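Local coordinates for putative flagella-related protein H (Methanocaldococcus jannaschii DSM 2661, PDB 4WIA), which probably binds and hydrolyses ATP as an accessory component of the archaellum, the archaeal flagellum, and may regulate its assembly, at residues Ile30-Glu35 with Ser41-Arg46; Gly50-Arg55 with Ser87-Tyr92; Leu68-Gln73 with Tyr79-Lys84; Cys161-Lys166 with Ser171-Ile176. All coordinates share one frame; numbering follows the deposited sequence.

Interaction 1: Ile30-Glu35 with Ser41-Arg46. With SO4 (sulfate ion), chain E.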
loop_
_atom_site.group_PDB
_atom_site.type_symbol
_atom_site.label_atom_id
_atom_site.label_comp_id
_atom_site.label_asym_id
_atom_site.label_seq_id
_atom_site.Cartn_x
_atom_site.Cartn_y
_atom_site.Cartn_z
ATOM N N ILE A 30 3.556 5.636 23.573
ATOM C CA ILE A 30 3.704 4.260 23.851
ATOM C C ILE A 30 5.005 4.064 24.590
ATOM O O ILE A 30 6.059 4.478 24.137
ATOM C CB ILE A 30 3.792 3.464 22.537
ATOM C CG1 ILE A 30 2.613 3.825 21.630
ATOM C CG2 ILE A 30 3.828 1.968 22.830
ATOM C CD1 ILE A 30 2.469 2.958 20.393
ATOM N N ILE A 31 4.930 3.443 25.734
ATOM C CA ILE A 31 6.116 3.090 26.479
ATOM C C ILE A 31 6.292 1.582 26.473
ATOM O O ILE A 31 5.399 0.847 26.878
ATOM C CB ILE A 31 6.002 3.580 27.955
ATOM C CG1 ILE A 31 5.863 5.098 27.983
ATOM C CG2 ILE A 31 7.225 3.142 28.760
ATOM C CD1 ILE A 31 7.041 5.848 27.405
ATOM N N ILE A 32 7.442 1.131 26.025
ATOM C CA ILE A 32 7.776 -0.269 26.045
ATOM C C ILE A 32 8.832 -0.542 27.068
ATOM O O ILE A 32 9.958 -0.136 26.904
ATOM C CB ILE A 32 8.233 -0.734 24.671
ATOM C CG1 ILE A 32 7.151 -0.368 23.620
ATOM C CG2 ILE A 32 8.433 -2.241 24.710
ATOM C CD1 ILE A 32 7.594 -0.598 22.177
ATOM N N GLU A 33 8.446 -1.179 28.158
ATOM C CA GLU A 33 9.291 -1.286 29.317
ATOM C C GLU A 33 9.629 -2.737 29.554
ATOM O O GLU A 33 8.726 -3.578 29.718
ATOM C CB GLU A 33 8.566 -0.711 30.560
ATOM C CG GLU A 33 9.249 -1.051 31.900
ATOM C CD GLU A 33 8.613 -0.448 33.136
ATOM O OE1 GLU A 33 7.502 0.119 33.050
ATOM O OE2 GLU A 33 9.266 -0.519 34.218
ATOM N N GLY A 34 10.916 -3.040 29.671
ATOM C CA GLY A 34 11.333 -4.392 29.992
ATOM C C GLY A 34 12.836 -4.426 30.062
ATOM O O GLY A 34 13.501 -3.522 29.580
ATOM N N GLU A 35 13.360 -5.507 30.612
ATOM C CA GLU A 35 14.786 -5.691 30.721
ATOM C C GLU A 35 15.486 -5.951 29.375
ATOM O O GLU A 35 14.854 -6.111 28.328
ATOM C CB GLU A 35 15.075 -6.837 31.682
ATOM C CG GLU A 35 14.464 -6.587 33.036
ATOM C CD GLU A 35 15.054 -7.433 34.128
ATOM O OE1 GLU A 35 14.434 -7.469 35.207
ATOM O OE2 GLU A 35 16.121 -8.039 33.912
ATOM N N SER A 41 13.347 -3.531 21.191
ATOM C CA SER A 41 13.858 -2.970 19.963
ATOM C C SER A 41 13.193 -3.595 18.742
ATOM O O SER A 41 12.701 -2.913 17.858
ATOM C CB SER A 41 15.396 -3.197 19.898
ATOM O OG SER A 41 16.089 -2.278 20.746
ATOM N N VAL A 42 13.140 -4.901 18.706
ATOM C CA VAL A 42 12.475 -5.578 17.559
ATOM C C VAL A 42 11.015 -5.159 17.406
ATOM O O VAL A 42 10.526 -4.944 16.322
ATOM C CB VAL A 42 12.593 -7.098 17.667
ATOM C CG1 VAL A 42 11.713 -7.760 16.647
ATOM C CG2 VAL A 42 14.025 -7.521 17.439
ATOM N N LEU A 43 10.349 -4.924 18.528
ATOM C CA LEU A 43 8.985 -4.447 18.483
ATOM C C LEU A 43 8.909 -3.079 17.891
ATOM O O LEU A 43 8.012 -2.815 17.090
ATOM C CB LEU A 43 8.435 -4.412 19.878
ATOM C CG LEU A 43 6.944 -4.447 20.062
ATOM C CD1 LEU A 43 6.327 -5.669 19.379
ATOM C CD2 LEU A 43 6.617 -4.449 21.549
ATOM N N CYS A 44 9.870 -2.187 18.252
ATOM C CA CYS A 44 9.904 -0.839 17.657
ATOM C C CYS A 44 10.139 -0.920 16.201
ATOM O O CYS A 44 9.598 -0.164 15.432
ATOM C CB CYS A 44 11.048 0.026 18.286
ATOM S SG CYS A 44 10.727 0.505 19.996
ATOM N N GLN A 45 10.983 -1.868 15.820
ATOM C CA GLN A 45 11.353 -2.084 14.404
ATOM C C GLN A 45 10.189 -2.577 13.564
ATOM O O GLN A 45 9.970 -2.062 12.472
ATOM C CB GLN A 45 12.533 -3.032 14.346
ATOM C CG GLN A 45 13.798 -2.336 14.757
ATOM C CD GLN A 45 14.878 -3.245 15.299
ATOM O OE1 GLN A 45 14.886 -4.470 15.098
ATOM N NE2 GLN A 45 15.865 -2.613 15.974
ATOM N N ARG A 46 9.415 -3.527 14.113
ATOM C CA ARG A 46 8.182 -3.996 13.458
ATOM C C ARG A 46 7.189 -2.843 13.298
ATOM O O ARG A 46 6.552 -2.679 12.228
ATOM C CB ARG A 46 7.534 -5.126 14.259
ATOM C CG ARG A 46 6.048 -5.377 13.953
ATOM C CD ARG A 46 5.855 -5.914 12.536
ATOM N NE ARG A 46 4.446 -6.154 12.209
ATOM C CZ ARG A 46 3.577 -5.231 11.804
ATOM N NH1 ARG A 46 3.926 -3.960 11.716
ATOM N NH2 ARG A 46 2.350 -5.584 11.484
HETATM S S SO4 E . 15.681 -5.588 23.731
HETATM O O1 SO4 E . 14.669 -5.777 24.829
HETATM O O2 SO4 E . 15.724 -6.792 22.911
HETATM O O3 SO4 E . 15.381 -4.519 22.743
HETATM O O4 SO4 E . 16.887 -5.421 24.538
#
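Ile32 meets the helix with one methyl, CD1, which touches a leucine methyl and a cysteine sulfur. Its apolar contacts are with the CD2 branch of Leu43, at 4.0 Å from Ile32 CD1, and with the sulfur of Cys44, where Ile32 CD1 to Cys44 SG is also 4.0 Å. The Ile32 chain is extended beyond CG1 (chi2 171°), which sends CD1 forward from the strand to the helix; the side chains of Ile32 and Leu43 cross obliquely, end against branch.

The polar interactions lie in the loop and at the start of helix 40-53. Ser41 N donates to sulfate O3 at 2.7 Å along a nearly straight bond (163°), and the backbone N of Ser37, Gly39 and Lys40 hold the same ion. Ser41 OG is engaged elsewhere, by Asp127. The turn from Gly34 to Ser41, between strand 29-33 and helix 40-53, has the P-loop (Walker A) pattern. By similarity Ser41 binds ATP and magnesium, so the sulfate probably occupies a nucleotide phosphate site. The chemistry thus divides: a buried apolar contact joins helix to strand, while backbone N-H groups of the loop and helix start stay turned to an anion, which the helix end would probably favour further.

Interaction 2: Gly50-Arg55 with Ser87-Tyr92. With SO4 (sulfate ion), chain J.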
loop_
_atom_site.group_PDB
_atom_site.type_symbol
_atom_site.label_atom_id
_atom_site.label_comp_id
_atom_site.label_asym_id
_atom_site.label_seq_id
_atom_site.Cartn_x
_atom_site.Cartn_y
_atom_site.Cartn_z
ATOM N N GLY A 50 5.921 -1.284 9.709
ATOM C CA GLY A 50 4.469 -1.161 9.431
ATOM C C GLY A 50 4.039 0.253 9.046
ATOM O O GLY A 50 3.464 0.460 8.006
ATOM N N PHE A 51 4.362 1.238 9.899
ATOM C CA PHE A 51 4.064 2.623 9.589
ATOM C C PHE A 51 4.638 3.024 8.222
ATOM O O PHE A 51 3.942 3.603 7.383
ATOM C CB PHE A 51 4.672 3.556 10.664
ATOM C CG PHE A 51 3.977 3.512 12.006
ATOM C CD1 PHE A 51 2.635 3.730 12.099
ATOM C CD2 PHE A 51 4.685 3.302 13.158
ATOM C CE1 PHE A 51 2.012 3.717 13.313
ATOM C CE2 PHE A 51 4.082 3.286 14.399
ATOM C CZ PHE A 51 2.717 3.441 14.469
ATOM N N LEU A 52 5.911 2.727 7.989
ATOM C CA LEU A 52 6.518 3.128 6.736
ATOM C C LEU A 52 5.834 2.504 5.517
ATOM O O LEU A 52 5.649 3.160 4.488
ATOM C CB LEU A 52 7.995 2.765 6.711
ATOM C CG LEU A 52 8.871 3.594 7.619
ATOM C CD1 LEU A 52 10.193 2.878 7.815
ATOM C CD2 LEU A 52 9.105 4.963 6.992
ATOM N N GLN A 53 5.465 1.227 5.603
ATOM C CA GLN A 53 4.819 0.569 4.473
ATOM C C GLN A 53 3.435 1.133 4.260
ATOM O O GLN A 53 2.907 1.069 3.162
ATOM C CB GLN A 53 4.712 -0.947 4.736
ATOM C CG GLN A 53 6.044 -1.663 4.690
ATOM C CD GLN A 53 6.628 -1.562 3.324
ATOM O OE1 GLN A 53 5.980 -1.855 2.341
ATOM N NE2 GLN A 53 7.817 -1.144 3.241
ATOM N N ASN A 54 2.820 1.662 5.306
ATOM C CA ASN A 54 1.507 2.269 5.151
ATOM C C ASN A 54 1.532 3.787 4.919
ATOM O O ASN A 54 0.539 4.445 5.129
ATOM C CB ASN A 54 0.637 1.887 6.343
ATOM C CG ASN A 54 0.212 0.441 6.249
ATOM O OD1 ASN A 54 -0.768 0.152 5.638
ATOM N ND2 ASN A 54 0.950 -0.457 6.870
ATOM N N ARG A 55 2.680 4.299 4.487
ATOM C CA ARG A 55 2.838 5.684 3.982
ATOM C C ARG A 55 2.885 6.735 5.090
ATOM O O ARG A 55 2.617 7.897 4.841
ATOM C CB ARG A 55 1.765 6.051 2.958
ATOM C CG ARG A 55 1.598 5.041 1.819
ATOM C CD ARG A 55 2.864 4.962 0.989
ATOM N NE ARG A 55 2.782 3.878 0.053
ATOM C CZ ARG A 55 3.660 3.610 -0.917
ATOM N NH1 ARG A 55 3.465 2.537 -1.665
ATOM N NH2 ARG A 55 4.669 4.399 -1.203
ATOM N N SER A 87 14.855 8.415 0.747
ATOM C CA SER A 87 13.858 9.432 0.426
ATOM C C SER A 87 13.667 10.387 1.595
ATOM O O SER A 87 13.002 11.426 1.466
ATOM C CB SER A 87 12.521 8.773 0.071
ATOM O OG SER A 87 11.995 8.125 1.200
ATOM N N GLY A 88 14.241 10.033 2.743
ATOM C CA GLY A 88 13.923 10.731 3.962
ATOM C C GLY A 88 12.622 10.325 4.646
ATOM O O GLY A 88 12.333 10.810 5.740
ATOM N N ALA A 89 11.855 9.397 4.068
ATOM C CA ALA A 89 10.743 8.813 4.749
ATOM C C ALA A 89 11.077 8.262 6.115
ATOM O O ALA A 89 10.294 8.478 7.094
ATOM C CB ALA A 89 10.139 7.736 3.917
ATOM N N LEU A 90 12.220 7.614 6.219
ATOM C CA LEU A 90 12.780 7.210 7.523
ATOM C C LEU A 90 14.006 8.077 7.842
ATOM O O LEU A 90 14.944 8.146 7.058
ATOM C CB LEU A 90 13.199 5.737 7.484
ATOM C CG LEU A 90 14.000 5.186 8.676
ATOM C CD1 LEU A 90 13.235 5.415 9.962
ATOM C CD2 LEU A 90 14.373 3.711 8.550
ATOM N N LEU A 91 13.993 8.759 9.010
ATOM C CA LEU A 91 15.101 9.524 9.477
ATOM C C LEU A 91 15.640 8.772 10.658
ATOM O O LEU A 91 14.969 8.598 11.691
ATOM C CB LEU A 91 14.616 10.915 9.933
ATOM C CG LEU A 91 15.555 11.824 10.677
ATOM C CD1 LEU A 91 16.752 12.200 9.784
ATOM C CD2 LEU A 91 14.822 13.059 11.179
ATOM N N TYR A 92 16.866 8.293 10.503
ATOM C CA TYR A 92 17.510 7.461 11.496
ATOM C C TYR A 92 18.603 8.263 12.218
ATOM O O TYR A 92 19.469 8.809 11.591
ATOM C CB TYR A 92 18.129 6.206 10.833
ATOM C CG TYR A 92 18.686 5.272 11.860
ATOM C CD1 TYR A 92 17.849 4.493 12.610
ATOM C CD2 TYR A 92 20.034 5.267 12.180
ATOM C CE1 TYR A 92 18.342 3.662 13.606
ATOM C CE2 TYR A 92 20.554 4.434 13.180
ATOM C CZ TYR A 92 19.677 3.627 13.883
ATOM O OH TYR A 92 20.159 2.804 14.877
HETATM S S SO4 J . 7.264 6.602 -0.240
HETATM O O1 SO4 J . 7.302 6.613 -1.739
HETATM O O2 SO4 J . 5.872 6.254 0.221
HETATM O O3 SO4 J . 8.171 5.745 0.496
HETATM O O4 SO4 J . 7.549 8.042 0.129
#
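Leu52 points from the last turn of helix 40-53 at the backbone entering strand 90-94, and both its methyls take part. CD2 lies over the peptide that follows Ala89, 3.7 Å from Ala89 O, and reaches Ala89 CB at 4.3 Å. Both methyls also reach Leu90 CB, with Leu52 CD1 and Leu52 CD2 each 4.2 Å from it; here the two leucine side chains cross at about a right angle, the fork of one against the stem of the other. Leu90 has its CG anti to the backbone N (chi1 171°), and its CD2 branch runs on to Phe70 and Ile81. The contact belongs to the P-loop NTPase core: helix 40-53 is the connection of a beta-alpha-beta crossover from strand 29-33 to strand 58-62, and Leu52 also packs on Val58 of the latter, the strand beside 90-94. Both segments turn sharply here. A Schellman motif with Arg55 as its C-prime residue ends the helix, and Gly50 O accepts from both Asn54 N and Asn54 ND2, the side-chain bond being 2.9 Å long with its donor above the carbonyl plane. In the other segment, Ser87 OG takes the N-H of Ala89 at 3.1 Å in an ST turn, and Gly88 adopts a positive phi at which a side chain would jam against the preceding carbonyl. Arg55 NH2 reaches sulfate O2 at 2.6 Å, at the guanidinium edge; Ser12 N and Arg13 NH1 of the second subunit hold the same ion.

Interaction 3: Leu68-Gln73 with Tyr79-Lys84. With SO4 (sulfate ion), chain G; SO4 (sulfate ion), chain J.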
loop_
_atom_site.group_PDB
_atom_site.type_symbol
_atom_site.label_atom_id
_atom_site.label_comp_id
_atom_site.label_asym_id
_atom_site.label_seq_id
_atom_site.Cartn_x
_atom_site.Cartn_y
_atom_site.Cartn_z
ATOM N N LEU A 68 24.615 1.740 9.865
ATOM C CA LEU A 68 25.017 0.521 9.201
ATOM C C LEU A 68 24.423 -0.704 9.933
ATOM O O LEU A 68 23.734 -1.521 9.321
ATOM C CB LEU A 68 26.530 0.481 9.182
ATOM C CG LEU A 68 27.393 -0.527 8.477
ATOM C CD1 LEU A 68 27.822 -1.680 9.369
ATOM C CD2 LEU A 68 26.632 -0.992 7.263
ATOM N N GLU A 69 24.639 -0.768 11.253
ATOM C CA GLU A 69 24.121 -1.842 12.077
ATOM C C GLU A 69 22.601 -1.898 11.998
ATOM O O GLU A 69 22.032 -2.961 11.928
ATOM C CB GLU A 69 24.585 -1.701 13.531
ATOM C CG GLU A 69 26.092 -1.707 13.755
ATOM C CD GLU A 69 26.496 -1.302 15.202
ATOM O OE1 GLU A 69 27.256 -2.083 15.802
ATOM O OE2 GLU A 69 26.082 -0.224 15.771
ATOM N N PHE A 70 21.951 -0.756 11.970
ATOM C CA PHE A 70 20.501 -0.695 11.847
ATOM C C PHE A 70 20.023 -1.281 10.489
ATOM O O PHE A 70 19.069 -2.081 10.432
ATOM C CB PHE A 70 20.013 0.734 12.018
ATOM C CG PHE A 70 18.544 0.876 11.990
ATOM C CD1 PHE A 70 17.784 0.483 13.087
ATOM C CD2 PHE A 70 17.881 1.400 10.890
ATOM C CE1 PHE A 70 16.382 0.609 13.078
ATOM C CE2 PHE A 70 16.503 1.493 10.888
ATOM C CZ PHE A 70 15.753 1.087 11.958
ATOM N N ILE A 71 20.668 -0.883 9.412
ATOM C CA ILE A 71 20.286 -1.428 8.137
ATOM C C ILE A 71 20.428 -2.967 8.133
ATOM O O ILE A 71 19.539 -3.668 7.638
ATOM C CB ILE A 71 21.098 -0.802 7.022
ATOM C CG1 ILE A 71 20.650 0.641 6.821
ATOM C CG2 ILE A 71 20.954 -1.583 5.713
ATOM C CD1 ILE A 71 21.718 1.463 6.144
ATOM N N LYS A 72 21.525 -3.483 8.693
ATOM C CA LYS A 72 21.702 -4.905 8.753
ATOM C C LYS A 72 20.626 -5.549 9.615
ATOM O O LYS A 72 20.137 -6.613 9.261
ATOM C CB LYS A 72 23.059 -5.325 9.320
ATOM C CG LYS A 72 24.199 -4.603 8.675
ATOM C CD LYS A 72 25.427 -5.438 8.639
ATOM C CE LYS A 72 26.427 -5.196 9.734
ATOM N NZ LYS A 72 27.764 -5.575 9.198
ATOM N N GLN A 73 20.344 -4.949 10.769
ATOM C CA GLN A 73 19.394 -5.510 11.692
ATOM C C GLN A 73 17.989 -5.537 11.055
ATOM O O GLN A 73 17.327 -6.572 11.069
ATOM C CB GLN A 73 19.351 -4.706 12.966
ATOM C CG GLN A 73 18.064 -4.876 13.738
ATOM C CD GLN A 73 17.963 -6.208 14.431
ATOM O OE1 GLN A 73 18.857 -7.029 14.320
ATOM N NE2 GLN A 73 16.888 -6.431 15.176
ATOM N N TYR A 79 12.770 -6.538 7.158
ATOM C CA TYR A 79 12.075 -5.295 7.224
ATOM C C TYR A 79 12.967 -4.283 6.553
ATOM O O TYR A 79 13.215 -3.213 7.136
ATOM C CB TYR A 79 11.905 -4.815 8.682
ATOM C CG TYR A 79 11.000 -5.598 9.573
ATOM C CD1 TYR A 79 9.917 -6.322 9.064
ATOM C CD2 TYR A 79 11.240 -5.656 10.939
ATOM C CE1 TYR A 79 9.072 -7.019 9.889
ATOM C CE2 TYR A 79 10.424 -6.406 11.777
ATOM C CZ TYR A 79 9.337 -7.072 11.238
ATOM O OH TYR A 79 8.527 -7.834 12.051
ATOM N N SER A 80 13.425 -4.534 5.343
ATOM C CA SER A 80 14.458 -3.687 4.814
ATOM C C SER A 80 13.931 -2.253 4.485
ATOM O O SER A 80 12.822 -2.049 4.012
ATOM C CB SER A 80 15.207 -4.377 3.666
ATOM O OG SER A 80 14.500 -4.208 2.452
ATOM N N ILE A 81 14.731 -1.241 4.847
ATOM C CA ILE A 81 14.267 0.156 4.786
ATOM C C ILE A 81 15.215 1.096 4.033
ATOM O O ILE A 81 15.238 2.300 4.280
ATOM C CB ILE A 81 13.994 0.673 6.174
ATOM C CG1 ILE A 81 15.062 0.268 7.225
ATOM C CG2 ILE A 81 12.612 0.156 6.636
ATOM C CD1 ILE A 81 16.485 0.718 6.992
ATOM N N ASN A 82 15.967 0.544 3.082
ATOM C CA ASN A 82 16.921 1.303 2.310
ATOM C C ASN A 82 16.314 2.441 1.549
ATOM O O ASN A 82 16.812 3.561 1.579
ATOM C CB ASN A 82 17.599 0.364 1.298
ATOM C CG ASN A 82 18.293 -0.773 1.973
ATOM O OD1 ASN A 82 17.918 -1.959 1.827
ATOM N ND2 ASN A 82 19.287 -0.437 2.761
ATOM N N LYS A 83 15.287 2.138 0.783
ATOM C CA LYS A 83 14.628 3.170 0.009
ATOM C C LYS A 83 13.974 4.227 0.867
ATOM O O LYS A 83 13.919 5.398 0.464
ATOM C CB LYS A 83 13.622 2.610 -0.978
ATOM C CG LYS A 83 14.321 2.127 -2.223
ATOM C CD LYS A 83 13.383 2.017 -3.395
ATOM C CE LYS A 83 14.167 1.981 -4.690
ATOM N NZ LYS A 83 13.241 1.827 -5.842
ATOM N N LYS A 84 13.485 3.837 2.019
ATOM C CA LYS A 84 12.822 4.764 2.895
ATOM C C LYS A 84 13.868 5.724 3.506
ATOM O O LYS A 84 13.582 6.903 3.679
ATOM C CB LYS A 84 12.080 4.026 3.996
ATOM C CG LYS A 84 10.927 3.132 3.521
ATOM C CD LYS A 84 9.739 3.961 3.081
ATOM C CE LYS A 84 8.586 3.107 2.625
ATOM N NZ LYS A 84 7.370 3.928 2.315
HETATM S S SO4 G . 14.767 -1.751 -0.081
HETATM O O1 SO4 G . 15.074 -2.132 1.275
HETATM O O2 SO4 G . 13.649 -2.526 -0.533
HETATM O O3 SO4 G . 15.924 -1.977 -0.921
HETATM O O4 SO4 G . 14.270 -0.416 -0.254
HETATM S S SO4 J . 7.264 6.602 -0.240
HETATM O O1 SO4 J . 7.302 6.613 -1.739
HETATM O O2 SO4 J . 5.872 6.254 0.221
HETATM O O3 SO4 J . 8.171 5.745 0.496
HETATM O O4 SO4 J . 7.549 8.042 0.129
HETATM O O HOH W 1 17.733 -2.557 5.658
#
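Phe70 and Ile81 are brought together by two different first torsions. In Phe70 CG stands anti to the backbone N (chi1 -176°), while in Ile81 CG1 sits between the backbone N and the carbonyl carbon (chi1 42°), which, with chi2 at 60°, brings CD1 to helix 67-76. Ile81 CD1 arrives 4.0 Å from Phe70 CE2, the two side chains crossing at about a right angle, and lies 4.2 Å from Ile71 CG1. The amide of Asn82 comes across the CG2 branch of Ile71, again at about a right angle, with Asn82 ND2 3.6 Å from Ile71 CG2. Replacing Asn82 by an alanine would probably open a gap beside Ile71 CG2 and leave that methyl without its amide neighbour. A water adds a polar link: it donates to Ile71 O at 2.9 Å and accepts weakly from Ile81 N.

Ile81 is the N-cap of helix 82-87, whose first turn holds a sulfate: Lys83 N donates to its O4 at 2.9 Å, and the bond from Asn82 N is weak. Lys84 NZ donates to O3 of a second sulfate at 2.7 Å and is also hydrogen-bonded to Leu52 O and to Ser12 OG of the second subunit. The contact closes the turn between helices 67-76 and 82-87; Ile81 also packs on Tyr49 and Leu52 of helix 40-53, and Phe70 on Leu90 and the stacked ring of Tyr92 in strand 90-94.

Interaction 4: Cys161-Lys166 with Ser171-Ile176. With SO4 (sulfate ion), chain F.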
loop_
_atom_site.group_PDB
_atom_site.type_symbol
_atom_site.label_atom_id
_atom_site.label_comp_id
_atom_site.label_asym_id
_atom_site.label_seq_id
_atom_site.Cartn_x
_atom_site.Cartn_y
_atom_site.Cartn_z
ATOM N N CYS A 161 8.770 5.048 23.115
ATOM C CA CYS A 161 10.045 4.905 23.797
ATOM C C CYS A 161 10.220 3.530 24.398
ATOM O O CYS A 161 9.276 2.910 24.880
ATOM C CB CYS A 161 10.155 5.869 24.954
ATOM S SG CYS A 161 9.831 7.614 24.633
ATOM N N THR A 162 11.458 3.061 24.428
ATOM C CA THR A 162 11.774 1.912 25.247
ATOM C C THR A 162 12.428 2.354 26.571
ATOM O O THR A 162 13.176 3.315 26.611
ATOM C CB THR A 162 12.676 0.938 24.511
ATOM O OG1 THR A 162 13.947 1.530 24.309
ATOM C CG2 THR A 162 12.072 0.585 23.128
ATOM N N VAL A 163 12.166 1.570 27.605
ATOM C CA VAL A 163 12.657 1.812 28.913
ATOM C C VAL A 163 13.212 0.512 29.480
ATOM O O VAL A 163 12.501 -0.506 29.503
ATOM C CB VAL A 163 11.481 2.245 29.789
ATOM C CG1 VAL A 163 11.877 2.260 31.273
ATOM C CG2 VAL A 163 10.951 3.593 29.353
ATOM N N ASN A 164 14.468 0.521 29.911
ATOM C CA ASN A 164 15.025 -0.587 30.667
ATOM C C ASN A 164 14.943 -0.229 32.133
ATOM O O ASN A 164 15.610 0.688 32.574
ATOM C CB ASN A 164 16.462 -0.854 30.243
ATOM C CG ASN A 164 17.128 -1.972 31.055
ATOM O OD1 ASN A 164 16.653 -2.390 32.114
ATOM N ND2 ASN A 164 18.249 -2.459 30.548
ATOM N N PRO A 165 14.119 -0.943 32.910
ATOM C CA PRO A 165 13.903 -0.479 34.279
ATOM C C PRO A 165 15.152 -0.542 35.166
ATOM O O PRO A 165 15.172 0.110 36.203
ATOM C CB PRO A 165 12.794 -1.420 34.808
ATOM C CG PRO A 165 12.876 -2.636 33.957
ATOM C CD PRO A 165 13.329 -2.150 32.609
ATOM N N LYS A 166 16.175 -1.298 34.750
ATOM C CA LYS A 166 17.448 -1.348 35.473
ATOM C C LYS A 166 18.270 -0.047 35.444
ATOM O O LYS A 166 19.275 0.110 36.165
ATOM C CB LYS A 166 18.318 -2.483 34.971
ATOM C CG LYS A 166 17.872 -3.838 35.478
ATOM C CD LYS A 166 18.527 -4.980 34.705
ATOM C CE LYS A 166 18.609 -6.248 35.522
ATOM N NZ LYS A 166 19.610 -6.100 36.613
ATOM N N SER A 171 10.895 5.607 41.235
ATOM C CA SER A 171 10.262 6.922 41.329
ATOM C C SER A 171 10.081 7.487 39.912
ATOM O O SER A 171 8.990 7.918 39.543
ATOM C CB SER A 171 11.069 7.853 42.255
ATOM O OG SER A 171 12.356 8.126 41.718
ATOM N N VAL A 172 11.119 7.390 39.098
ATOM C CA VAL A 172 11.083 7.914 37.737
ATOM C C VAL A 172 10.177 7.069 36.817
ATOM O O VAL A 172 9.391 7.588 35.981
ATOM C CB VAL A 172 12.513 7.955 37.172
ATOM C CG1 VAL A 172 12.499 8.466 35.749
ATOM C CG2 VAL A 172 13.425 8.812 38.032
ATOM N N LEU A 173 10.292 5.764 36.968
ATOM C CA LEU A 173 9.532 4.835 36.113
ATOM C C LEU A 173 8.033 5.066 36.273
ATOM O O LEU A 173 7.317 5.144 35.282
ATOM C CB LEU A 173 9.902 3.386 36.455
ATOM C CG LEU A 173 11.334 2.950 36.106
ATOM C CD1 LEU A 173 11.717 1.614 36.763
ATOM C CD2 LEU A 173 11.547 2.921 34.614
ATOM N N THR A 174 7.570 5.161 37.521
ATOM C CA THR A 174 6.163 5.454 37.821
ATOM C C THR A 174 5.635 6.675 37.064
ATOM O O THR A 174 4.485 6.689 36.646
ATOM C CB THR A 174 5.997 5.707 39.313
ATOM O OG1 THR A 174 6.299 4.514 40.058
ATOM C CG2 THR A 174 4.583 6.148 39.634
ATOM N N ILE A 175 6.477 7.691 36.872
ATOM C CA ILE A 175 6.055 8.919 36.198
ATOM C C ILE A 175 5.872 8.668 34.743
ATOM O O ILE A 175 4.935 9.145 34.116
ATOM C CB ILE A 175 7.088 10.080 36.409
ATOM C CG1 ILE A 175 7.087 10.510 37.872
ATOM C CG2 ILE A 175 6.777 11.274 35.506
ATOM C CD1 ILE A 175 8.312 11.297 38.272
ATOM N N ILE A 176 6.819 7.943 34.174
ATOM C CA ILE A 176 6.755 7.637 32.752
ATOM C C ILE A 176 5.499 6.828 32.502
ATOM O O ILE A 176 4.776 7.061 31.538
ATOM C CB ILE A 176 8.026 6.880 32.297
ATOM C CG1 ILE A 176 9.242 7.817 32.422
ATOM C CG2 ILE A 176 7.888 6.378 30.864
ATOM C CD1 ILE A 176 10.580 7.112 32.266
HETATM S S SO4 F . 17.928 -2.006 26.744
HETATM O O1 SO4 F . 17.006 -2.878 27.487
HETATM O O2 SO4 F . 18.766 -2.639 25.678
HETATM O O3 SO4 F . 18.832 -1.579 27.846
HETATM O O4 SO4 F . 17.253 -0.826 26.079
#
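Asn164 ND2 donates to sulfate O3 at 2.9 Å in a fairly straight bond (164°), an ion that Lys40 NZ and Gln64 NE2 also hold. The other end of the same amide turns back on its own chain: Asn164 OD1 accepts the N-H of Lys166 at 2.9 Å, the donor lying above the carbonyl plane, which makes an Asx turn. Both ends of the amide are thereby engaged, which fixes its rotation. An alanine in place of Asn164 is likely to leave the Lys166 N-H without its turn acceptor and to deprive the anion of one donor. Lys40 and Gln64 bind ATP by similarity, which places the sulfate in the probable nucleotide site of this P-loop protein.

The side-chain contacts across the segments are apolar. Leu173 faces the strand end with its fork; CG anti to its carbonyl carbon (chi1 -68°) sets one methyl against Val163 and the other against Pro165. Its CD2 presses on Val163, where Leu173 CD2 to Val163 CG1 is only 3.4 Å, tighter than ordinary van der Waals contact. The other methyl lies beside the ring of Pro165, with Leu173 CD1 to Pro165 CB at 3.8 Å. One helix turn on, Ile176 CG2 approaches Val163 CG2 more loosely, at 4.4 Å. Val163 and Asn164 thus point to different sides, helix and anion. Helix 170-179 covers the end of strand 158-163 here; Val163 and Ile176 also touch Ile31 of neighbouring strand 29-33, Val163 meets Ile129 of helix 129-134, and Ile176 packs on Val142 of helix 142-153.

Interactions 1, 2 and 4 reach the same mixed sheet of the P-loop core. Interactions 1 and 4 have centres about 13 Å apart and use adjacent strands, 29-33 and 158-163, joined by backbone bonds of Ile32 to Cys161 and Val163. Interactions 1 and 2 share helix 40-53, about 18 Å apart centre to centre. Along the chain interaction 1 comes first, interaction 3 is nested within the loop closed by interaction 2, and interaction 4 follows. Interactions 2 and 3, with centres about 11 Å apart, bind one sulfate beside the second subunit; their centres are about 27 and 28 Å from that of interaction 4. Helix 40-53 therefore runs from the probable nucleotide site to a subunit boundary.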